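Local atomic coordinates of nucleosome assembly protein 1, putative (Plasmodium falciparum, PDB entry 3FS3), a protein that probably binds histones and chromatin as a nucleosome assembly chaperone of the malaria parasite. Residues L111-V125 / T276-Y289. Numbering follows the deposited sequence.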
ATOM      1  N   LEU A 111      22.970   4.684 -25.687  1.00 27.39           N
ATOM      2  CA  LEU A 111      22.432   5.836 -24.955  1.00 25.66           C
ATOM      3  C   LEU A 111      23.172   5.919 -23.619  1.00 28.41           C
ATOM      4  O   LEU A 111      22.666   5.499 -22.565  1.00 25.65           O
ATOM      5  CB  LEU A 111      20.925   5.706 -24.722  1.00 23.60           C
ATOM      6  CG  LEU A 111      20.243   7.001 -24.268  1.00 24.69           C
ATOM      7  CD1 LEU A 111      20.478   8.085 -25.315  1.00 27.31           C
ATOM      8  CD2 LEU A 111      18.746   6.775 -24.076  1.00 24.88           C
ATOM      9  N   PRO A 112      24.396   6.467 -23.657  1.00 27.90           N
ATOM     10  CA  PRO A 112      25.308   6.652 -22.530  1.00 26.06           C
ATOM     11  C   PRO A 112      24.688   7.112 -21.219  1.00 26.36           C
ATOM     12  O   PRO A 112      23.922   8.072 -21.191  1.00 25.31           O
ATOM     13  CB  PRO A 112      26.325   7.656 -23.079  1.00 26.67           C
ATOM     14  CG  PRO A 112      26.432   7.260 -24.501  1.00 28.25           C
ATOM     15  CD  PRO A 112      24.964   7.073 -24.878  1.00 29.79           C
ATOM     16  N   GLU A 113      25.036   6.415 -20.138  1.00 23.84           N
ATOM     17  CA  GLU A 113      24.573   6.751 -18.790  1.00 26.59           C
ATOM     18  C   GLU A 113      23.072   6.677 -18.554  1.00 26.09           C
ATOM     19  O   GLU A 113      22.567   7.249 -17.580  1.00 26.38           O
ATOM     20  CB  GLU A 113      25.069   8.154 -18.406  1.00 21.96           C
ATOM     21  CG  GLU A 113      26.468   8.447 -18.898  1.00 29.86           C
ATOM     22  CD  GLU A 113      27.084   9.676 -18.253  1.00 38.01           C
ATOM     23  OE1 GLU A 113      26.333  10.599 -17.857  1.00 37.26           O
ATOM     24  OE2 GLU A 113      28.328   9.721 -18.157  1.00 40.89           O
ATOM     25  N   PHE A 114      22.362   5.953 -19.416  1.00 26.47           N
ATOM     26  CA  PHE A 114      20.915   5.838 -19.286  1.00 22.28           C
ATOM     27  C   PHE A 114      20.385   5.537 -17.892  1.00 22.03           C
ATOM     28  O   PHE A 114      19.557   6.275 -17.374  1.00 24.11           O
ATOM     29  CB  PHE A 114      20.357   4.769 -20.227  1.00 26.33           C
ATOM     30  CG  PHE A 114      18.868   4.585 -20.095  1.00 21.20           C
ATOM     31  CD1 PHE A 114      17.988   5.523 -20.638  1.00 18.46           C
ATOM     32  CD2 PHE A 114      18.353   3.514 -19.379  1.00 17.01           C
ATOM     33  CE1 PHE A 114      16.609   5.394 -20.466  1.00 16.91           C
ATOM     34  CE2 PHE A 114      16.980   3.369 -19.198  1.00 19.84           C
ATOM     35  CZ  PHE A 114      16.099   4.319 -19.748  1.00 19.37           C
ATOM     36  N   TRP A 115      20.834   4.441 -17.292  1.00 21.94           N
ATOM     37  CA  TRP A 115      20.333   4.073 -15.973  1.00 24.20           C
ATOM     38  C   TRP A 115      20.815   5.005 -14.863  1.00 24.22           C
ATOM     39  O   TRP A 115      20.050   5.332 -13.952  1.00 23.27           O
ATOM     40  CB  TRP A 115      20.689   2.615 -15.642  1.00 18.82           C
ATOM     41  CG  TRP A 115      20.056   1.642 -16.573  1.00 20.28           C
ATOM     42  CD1 TRP A 115      20.661   0.986 -17.608  1.00 20.33           C
ATOM     43  CD2 TRP A 115      18.678   1.247 -16.599  1.00 20.42           C
ATOM     44  NE1 TRP A 115      19.745   0.211 -18.276  1.00 20.80           N
ATOM     45  CE2 TRP A 115      18.521   0.354 -17.682  1.00 15.41           C
ATOM     46  CE3 TRP A 115      17.562   1.563 -15.812  1.00 19.30           C
ATOM     47  CZ2 TRP A 115      17.291  -0.233 -17.999  1.00 17.16           C
ATOM     48  CZ3 TRP A 115      16.340   0.981 -16.124  1.00 18.52           C
ATOM     49  CH2 TRP A 115      16.215   0.089 -17.212  1.00 20.84           C
ATOM     50  N   LEU A 116      22.070   5.437 -14.932  1.00 26.65           N
ATOM     51  CA  LEU A 116      22.569   6.346 -13.912  1.00 22.60           C
ATOM     52  C   LEU A 116      21.676   7.571 -13.859  1.00 25.17           C
ATOM     53  O   LEU A 116      21.258   7.988 -12.778  1.00 25.10           O
ATOM     54  CB  LEU A 116      23.998   6.793 -14.201  1.00 17.31           C
ATOM     55  CG  LEU A 116      24.445   7.965 -13.305  1.00 20.60           C
ATOM     56  CD1 LEU A 116      24.301   7.575 -11.834  1.00 22.60           C
ATOM     57  CD2 LEU A 116      25.891   8.353 -13.616  1.00 19.43           C
ATOM     58  N   ARG A 117      21.374   8.141 -15.022  1.00 24.49           N
ATOM     59  CA  ARG A 117      20.545   9.338 -15.062  1.00 26.58           C
ATOM     60  C   ARG A 117      19.113   9.082 -14.635  1.00 28.63           C
ATOM     61  O   ARG A 117      18.516   9.903 -13.946  1.00 32.93           O
ATOM     62  CB  ARG A 117      20.603   9.978 -16.445  1.00 28.34           C
ATOM     63  CG  ARG A 117      21.962  10.596 -16.710  1.00 37.14           C
ATOM     64  CD  ARG A 117      22.050  11.326 -18.035  1.00 41.15           C
ATOM     65  NE  ARG A 117      23.426  11.741 -18.304  1.00 47.89           N
ATOM     66  CZ  ARG A 117      23.865  12.178 -19.481  1.00 48.44           C
ATOM     67  NH1 ARG A 117      23.035  12.263 -20.515  1.00 47.94           N
ATOM     68  NH2 ARG A 117      25.139  12.522 -19.626  1.00 45.25           N
ATOM     69  N   ALA A 118      18.556   7.941 -15.027  1.00 28.85           N
ATOM     70  CA  ALA A 118      17.198   7.618 -14.615  1.00 28.20           C
ATOM     71  C   ALA A 118      17.191   7.528 -13.086  1.00 29.79           C
ATOM     72  O   ALA A 118      16.331   8.113 -12.428  1.00 31.02           O
ATOM     73  CB  ALA A 118      16.753   6.285 -15.233  1.00 27.80           C
ATOM     74  N   LEU A 119      18.154   6.798 -12.525  1.00 29.00           N
ATOM     75  CA  LEU A 119      18.255   6.648 -11.071  1.00 29.62           C
ATOM     76  C   LEU A 119      18.470   8.001 -10.380  1.00 29.56           C
ATOM     77  O   LEU A 119      17.867   8.279  -9.343  1.00 29.27           O
ATOM     78  CB  LEU A 119      19.409   5.709 -10.708  1.00 26.11           C
ATOM     79  CG  LEU A 119      19.298   4.233 -11.095  1.00 26.91           C
ATOM     80  CD1 LEU A 119      20.638   3.547 -10.890  1.00 21.45           C
ATOM     81  CD2 LEU A 119      18.221   3.561 -10.263  1.00 23.35           C
ATOM     82  N   ARG A 120      19.327   8.836 -10.959  1.00 29.25           N
ATOM     83  CA  ARG A 120      19.609  10.159 -10.404  1.00 32.66           C
ATOM     84  C   ARG A 120      18.355  11.021 -10.337  1.00 32.16           C
ATOM     85  O   ARG A 120      18.135  11.717  -9.347  1.00 34.49           O
ATOM     86  CB  ARG A 120      20.663  10.889 -11.248  1.00 36.96           C
ATOM     87  CG  ARG A 120      22.101  10.693 -10.789  1.00 37.07           C
ATOM     88  CD  ARG A 120      22.291  11.239  -9.384  1.00 43.48           C
ATOM     89  NE  ARG A 120      23.696  11.288  -8.990  1.00 45.69           N
ATOM     90  CZ  ARG A 120      24.105  11.412  -7.730  1.00 46.18           C
ATOM     91  NH1 ARG A 120      23.209  11.496  -6.758  1.00 43.01           N
ATOM     92  NH2 ARG A 120      25.403  11.446  -7.444  1.00 42.14           N
ATOM     93  N   ASN A 121      17.538  10.966 -11.386  1.00 27.63           N
ATOM     94  CA  ASN A 121      16.313  11.749 -11.454  1.00 29.95           C
ATOM     95  C   ASN A 121      15.172  11.276 -10.556  1.00 30.32           C
ATOM     96  O   ASN A 121      14.062  11.804 -10.626  1.00 32.77           O
ATOM     97  CB  ASN A 121      15.823  11.850 -12.904  1.00 30.78           C
ATOM     98  CG  ASN A 121      16.760  12.676 -13.776  1.00 34.01           C
ATOM     99  OD1 ASN A 121      17.368  13.633 -13.306  1.00 30.47           O
ATOM    100  ND2 ASN A 121      16.870  12.315 -15.051  1.00 35.72           N
ATOM    101  N   ASN A 122      15.427  10.272  -9.725  1.00 30.97           N
ATOM    102  CA  ASN A 122      14.406   9.792  -8.792  1.00 32.04           C
ATOM    103  C   ASN A 122      14.892  10.153  -7.393  1.00 32.25           C
ATOM    104  O   ASN A 122      15.932   9.669  -6.949  1.00 30.93           O
ATOM    105  CB  ASN A 122      14.207   8.279  -8.919  1.00 28.48           C
ATOM    106  CG  ASN A 122      13.369   7.703  -7.790  1.00 31.13           C
ATOM    107  OD1 ASN A 122      13.806   7.658  -6.641  1.00 35.37           O
ATOM    108  ND2 ASN A 122      12.158   7.261  -8.112  1.00 27.61           N
ATOM    109  N   ASN A 123      14.137  11.008  -6.709  1.00 36.53           N
ATOM    110  CA  ASN A 123      14.494  11.479  -5.369  1.00 39.82           C
ATOM    111  C   ASN A 123      14.974  10.405  -4.404  1.00 40.34           C
ATOM    112  O   ASN A 123      16.099  10.474  -3.908  1.00 41.49           O
ATOM    113  CB  ASN A 123      13.315  12.219  -4.735  1.00 46.44           C
ATOM    114  CG  ASN A 123      12.771  13.317  -5.628  1.00 52.69           C
ATOM    115  OD1 ASN A 123      13.530  14.046  -6.270  1.00 53.86           O
ATOM    116  ND2 ASN A 123      11.448  13.452  -5.664  1.00 53.23           N
ATOM    117  N   THR A 124      14.116   9.424  -4.136  1.00 40.12           N
ATOM    118  CA  THR A 124      14.430   8.335  -3.214  1.00 39.29           C
ATOM    119  C   THR A 124      15.759   7.637  -3.512  1.00 39.60           C
ATOM    120  O   THR A 124      16.601   7.491  -2.622  1.00 40.90           O
ATOM    121  CB  THR A 124      13.309   7.271  -3.210  1.00 39.95           C
ATOM    122  OG1 THR A 124      12.059   7.894  -2.894  1.00 42.84           O
ATOM    123  CG2 THR A 124      13.592   6.201  -2.177  1.00 37.99           C
ATOM    124  N   VAL A 125      15.944   7.206  -4.757  1.00 37.44           N
ATOM    125  CA  VAL A 125      17.169   6.514  -5.150  1.00 35.86           C
ATOM    126  C   VAL A 125      18.370   7.443  -5.234  1.00 37.07           C
ATOM    127  O   VAL A 125      19.495   7.044  -4.929  1.00 38.38           O
ATOM    128  CB  VAL A 125      17.012   5.821  -6.518  1.00 37.24           C
ATOM    129  CG1 VAL A 125      18.339   5.177  -6.929  1.00 33.63           C
ATOM    130  CG2 VAL A 125      15.896   4.786  -6.453  1.00 33.54           C
ATOM    131  N   THR A 276      11.242   1.259  -4.970  1.00 30.32           N
ATOM    132  CA  THR A 276      11.246   2.344  -5.937  1.00 30.30           C
ATOM    133  C   THR A 276      11.818   1.874  -7.270  1.00 29.75           C
ATOM    134  O   THR A 276      11.315   2.238  -8.331  1.00 28.39           O
ATOM    135  CB  THR A 276      12.072   3.538  -5.426  1.00 30.19           C
ATOM    136  OG1 THR A 276      11.518   4.003  -4.190  1.00 40.99           O
ATOM    137  CG2 THR A 276      12.056   4.672  -6.431  1.00 31.73           C
ATOM    138  N   ILE A 277      12.871   1.068  -7.212  1.00 26.76           N
ATOM    139  CA  ILE A 277      13.485   0.561  -8.429  1.00 26.89           C
ATOM    140  C   ILE A 277      12.507  -0.367  -9.126  1.00 27.87           C
ATOM    141  O   ILE A 277      12.292  -0.277 -10.328  1.00 26.02           O
ATOM    142  CB  ILE A 277      14.791  -0.207  -8.123  1.00 26.92           C
ATOM    143  CG1 ILE A 277      15.873   0.782  -7.680  1.00 25.51           C
ATOM    144  CG2 ILE A 277      15.233  -1.009  -9.356  1.00 23.98           C
ATOM    145  CD1 ILE A 277      17.205   0.145  -7.330  1.00 23.86           C
ATOM    146  N   LYS A 278      11.902  -1.248  -8.341  1.00 29.95           N
ATOM    147  CA  LYS A 278      10.944  -2.219  -8.840  1.00 32.74           C
ATOM    148  C   LYS A 278       9.674  -1.616  -9.428  1.00 32.45           C
ATOM    149  O   LYS A 278       9.268  -1.965 -10.532  1.00 34.11           O
ATOM    150  CB  LYS A 278      10.572  -3.180  -7.702  1.00 37.36           C
ATOM    151  CG  LYS A 278       9.351  -4.049  -7.955  1.00 39.39           C
ATOM    152  CD  LYS A 278       9.186  -5.064  -6.826  1.00 42.47           C
ATOM    153  CE  LYS A 278       7.991  -5.981  -7.045  1.00 43.05           C
ATOM    154  NZ  LYS A 278       6.690  -5.262  -6.900  1.00 41.70           N
ATOM    155  N   GLU A 279       9.054  -0.699  -8.699  1.00 32.38           N
ATOM    156  CA  GLU A 279       7.798  -0.113  -9.152  1.00 36.16           C
ATOM    157  C   GLU A 279       7.892   1.197  -9.920  1.00 33.89           C
ATOM    158  O   GLU A 279       6.955   1.568 -10.620  1.00 33.02           O
ATOM    159  CB  GLU A 279       6.875   0.093  -7.953  1.00 38.26           C
ATOM    160  CG  GLU A 279       6.746  -1.121  -7.061  1.00 43.71           C
ATOM    161  CD  GLU A 279       5.680  -0.945  -6.003  1.00 50.50           C
ATOM    162  OE1 GLU A 279       5.776   0.022  -5.214  1.00 50.63           O
ATOM    163  OE2 GLU A 279       4.744  -1.774  -5.964  1.00 54.68           O
ATOM    164  N   ARG A 280       9.016   1.891  -9.795  1.00 32.58           N
ATOM    165  CA  ARG A 280       9.179   3.177 -10.455  1.00 32.57           C
ATOM    166  C   ARG A 280      10.217   3.243 -11.565  1.00 30.01           C
ATOM    167  O   ARG A 280       9.883   3.559 -12.704  1.00 32.81           O
ATOM    168  CB  ARG A 280       9.474   4.251  -9.402  1.00 35.03           C
ATOM    169  CG  ARG A 280       8.217   4.860  -8.779  1.00 44.18           C
ATOM    170  CD  ARG A 280       7.476   5.676  -9.831  1.00 51.15           C
ATOM    171  NE  ARG A 280       6.440   6.534  -9.269  1.00 55.57           N
ATOM    172  CZ  ARG A 280       5.851   7.523  -9.935  1.00 55.24           C
ATOM    173  NH1 ARG A 280       6.197   7.778 -11.188  1.00 53.61           N
ATOM    174  NH2 ARG A 280       4.921   8.263  -9.347  1.00 61.15           N
ATOM    175  N   ILE A 281      11.471   2.952 -11.235  1.00 25.00           N
ATOM    176  CA  ILE A 281      12.554   2.999 -12.211  1.00 23.98           C
ATOM    177  C   ILE A 281      12.332   2.052 -13.388  1.00 20.05           C
ATOM    178  O   ILE A 281      12.389   2.459 -14.544  1.00 20.42           O
ATOM    179  CB  ILE A 281      13.908   2.652 -11.547  1.00 24.58           C
ATOM    180  CG1 ILE A 281      14.151   3.574 -10.348  1.00 26.94           C
ATOM    181  CG2 ILE A 281      15.044   2.785 -12.556  1.00 21.97           C
ATOM    182  CD1 ILE A 281      14.346   5.033 -10.711  1.00 23.27           C
ATOM    183  N   ILE A 282      12.076   0.788 -13.090  1.00 17.99           N
ATOM    184  CA  ILE A 282      11.870  -0.214 -14.130  1.00 21.39           C
ATOM    185  C   ILE A 282      10.637   0.036 -15.020  1.00 23.15           C
ATOM    186  O   ILE A 282      10.724  -0.042 -16.243  1.00 23.09           O
ATOM    187  CB  ILE A 282      11.813  -1.624 -13.486  1.00 23.48           C
ATOM    188  CG1 ILE A 282      13.192  -1.971 -12.910  1.00 26.56           C
ATOM    189  CG2 ILE A 282      11.361  -2.656 -14.488  1.00 21.19           C
ATOM    190  CD1 ILE A 282      13.258  -3.292 -12.183  1.00 22.08           C
ATOM    191  N   PRO A 283       9.479   0.358 -14.427  1.00 25.09           N
ATOM    192  CA  PRO A 283       8.304   0.591 -15.283  1.00 24.81           C
ATOM    193  C   PRO A 283       8.327   1.889 -16.111  1.00 28.66           C
ATOM    194  O   PRO A 283       7.735   1.949 -17.201  1.00 30.99           O
ATOM    195  CB  PRO A 283       7.140   0.588 -14.286  1.00 26.81           C
ATOM    196  CG  PRO A 283       7.658  -0.241 -13.121  1.00 23.87           C
ATOM    197  CD  PRO A 283       9.086   0.244 -13.009  1.00 24.29           C
ATOM    198  N   TYR A 284       9.024   2.910 -15.603  1.00 25.76           N
ATOM    199  CA  TYR A 284       9.081   4.225 -16.244  1.00 21.26           C
ATOM    200  C   TYR A 284      10.493   4.772 -16.472  1.00 24.52           C
ATOM    201  O   TYR A 284      10.690   5.984 -16.487  1.00 24.03           O
ATOM    202  CB  TYR A 284       8.323   5.233 -15.371  1.00 25.21           C
ATOM    203  CG  TYR A 284       7.050   4.697 -14.745  1.00 25.03           C
ATOM    204  CD1 TYR A 284       6.032   4.164 -15.531  1.00 27.07           C
ATOM    205  CD2 TYR A 284       6.863   4.732 -13.365  1.00 28.05           C
ATOM    206  CE1 TYR A 284       4.860   3.678 -14.966  1.00 25.17           C
ATOM    207  CE2 TYR A 284       5.693   4.252 -12.785  1.00 29.95           C
ATOM    208  CZ  TYR A 284       4.695   3.727 -13.592  1.00 31.42           C
ATOM    209  OH  TYR A 284       3.533   3.259 -13.027  1.00 31.16           O
ATOM    210  N   ALA A 285      11.464   3.889 -16.666  1.00 24.56           N
ATOM    211  CA  ALA A 285      12.858   4.293 -16.841  1.00 23.27           C
ATOM    212  C   ALA A 285      13.147   5.522 -17.684  1.00 25.65           C
ATOM    213  O   ALA A 285      13.705   6.507 -17.182  1.00 21.39           O
ATOM    214  CB  ALA A 285      13.672   3.134 -17.372  1.00 21.40           C
ATOM    215  N   VAL A 286      12.780   5.471 -18.961  1.00 20.55           N
ATOM    216  CA  VAL A 286      13.081   6.584 -19.848  1.00 22.16           C
ATOM    217  C   VAL A 286      12.511   7.915 -19.385  1.00 22.79           C
ATOM    218  O   VAL A 286      13.130   8.951 -19.600  1.00 23.93           O
ATOM    219  CB  VAL A 286      12.626   6.303 -21.310  1.00 23.16           C
ATOM    220  CG1 VAL A 286      11.096   6.354 -21.429  1.00 14.11           C
ATOM    221  CG2 VAL A 286      13.286   7.308 -22.246  1.00 17.97           C
ATOM    222  N   ASP A 287      11.343   7.892 -18.745  1.00 24.67           N
ATOM    223  CA  ASP A 287      10.733   9.128 -18.264  1.00 26.54           C
ATOM    224  C   ASP A 287      11.531   9.721 -17.113  1.00 28.03           C
ATOM    225  O   ASP A 287      11.532  10.941 -16.906  1.00 27.86           O
ATOM    226  CB  ASP A 287       9.279   8.893 -17.858  1.00 26.91           C
ATOM    227  CG  ASP A 287       8.356   8.820 -19.057  1.00 26.37           C
ATOM    228  OD1 ASP A 287       8.791   9.205 -20.162  1.00 28.13           O
ATOM    229  OD2 ASP A 287       7.196   8.394 -18.898  1.00 33.01           O
ATOM    230  N   TYR A 288      12.203   8.863 -16.354  1.00 23.65           N
ATOM    231  CA  TYR A 288      13.056   9.357 -15.284  1.00 24.11           C
ATOM    232  C   TYR A 288      14.299   9.917 -15.968  1.00 23.63           C
ATOM    233  O   TYR A 288      14.748  11.015 -15.649  1.00 21.51           O
ATOM    234  CB  TYR A 288      13.425   8.232 -14.313  1.00 23.89           C
ATOM    235  CG  TYR A 288      12.414   8.091 -13.205  1.00 23.30           C
ATOM    236  CD1 TYR A 288      12.316   9.059 -12.197  1.00 22.78           C
ATOM    237  CD2 TYR A 288      11.518   7.027 -13.189  1.00 21.23           C
ATOM    238  CE1 TYR A 288      11.345   8.966 -11.200  1.00 19.42           C
ATOM    239  CE2 TYR A 288      10.540   6.922 -12.198  1.00 23.05           C
ATOM    240  CZ  TYR A 288      10.459   7.894 -11.209  1.00 23.04           C
ATOM    241  OH  TYR A 288       9.488   7.788 -10.246  1.00 26.09           O
ATOM    242  N   TYR A 289      14.842   9.169 -16.928  1.00 23.55           N
ATOM    243  CA  TYR A 289      16.015   9.631 -17.658  1.00 24.68           C
ATOM    244  C   TYR A 289      15.749  11.058 -18.144  1.00 28.58           C
ATOM    245  O   TYR A 289      16.552  11.955 -17.900  1.00 31.79           O
ATOM    246  CB  TYR A 289      16.288   8.721 -18.852  1.00 24.68           C
ATOM    247  CG  TYR A 289      17.312   9.266 -19.817  1.00 22.56           C
ATOM    248  CD1 TYR A 289      18.670   8.987 -19.666  1.00 21.36           C
ATOM    249  CD2 TYR A 289      16.921  10.069 -20.889  1.00 26.60           C
ATOM    250  CE1 TYR A 289      19.617   9.495 -20.567  1.00 24.61           C
ATOM    251  CE2 TYR A 289      17.852  10.581 -21.789  1.00 25.61           C
ATOM    252  CZ  TYR A 289      19.196  10.290 -21.627  1.00 27.78           C
ATOM    253  OH  TYR A 289      20.106  10.785 -22.541  1.00 31.25           O
TER
HETATM  254  O   HOH W   1      22.778   9.944 -22.742  1.00 27.55           O
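Ala118 and Tyr289 bring the two backbones together, their CA atoms 3.8 Å apart, where helix 114-120 crosses helix 276-289 almost perpendicularly, with 7.5 Å between the axes. Two alanines lie at the crossing: Ala118 CB rests on Ala285 O, and Ala285 CB in turn meets both Phe114 CZ and Trp115 CZ3. Helix 276-289 is irregular, with a wide pi-type turn at 277-281 and a kink around Pro283.

Tyr289 carries one end of the contact. With CG anti to the backbone N, chi1 169° carries the ring to Phe114 and Arg117. The Phe114 ring lies nearly parallel to it but slid well aside, the centroids 5.5 Å apart; Leu111 CD2 sits over a face, and the extended Arg117 chain runs alongside. A water whose oxygen lies 2.8 Å from Tyr289 OH donates to Pro112 O, linking the hydroxyl to the turn before helix 114-120.

In this NAP-family fold, the crossing joins the C-terminal helix 260-289 to the short helices 114-120 and 123-126 that precede the four-stranded antiparallel sheet, and Trp115 and Ile277 both reach Ile143 of strand 140-147. Leu98 of the long helix 49-99 touches Leu111 and Phe114. From the second subunit, Tyr66 bonds to Asp287 and Leu58 packs on Phe114.

Where helix 114-120 ends, Asn121 ND2 donates to Tyr288 O (2.6 Å) in a bent bond, standing 25° out of the carbonyl plane. Asn122, its CG anti to the backbone N (chi1 169°), N-caps helix 123-126: OD1 accepts from Val125 N at 2.9 Å, almost straight, while CB packs against Ile281 CD1, which lies above the rim of the Tyr288 ring. The Leu119 side chain crosses that of Ile281 at about a right angle, Leu119 CD2 touching Ile281 CG2 at 4.0 Å, and Val125 CG2 closes on Thr276 CG2 at 3.8 Å.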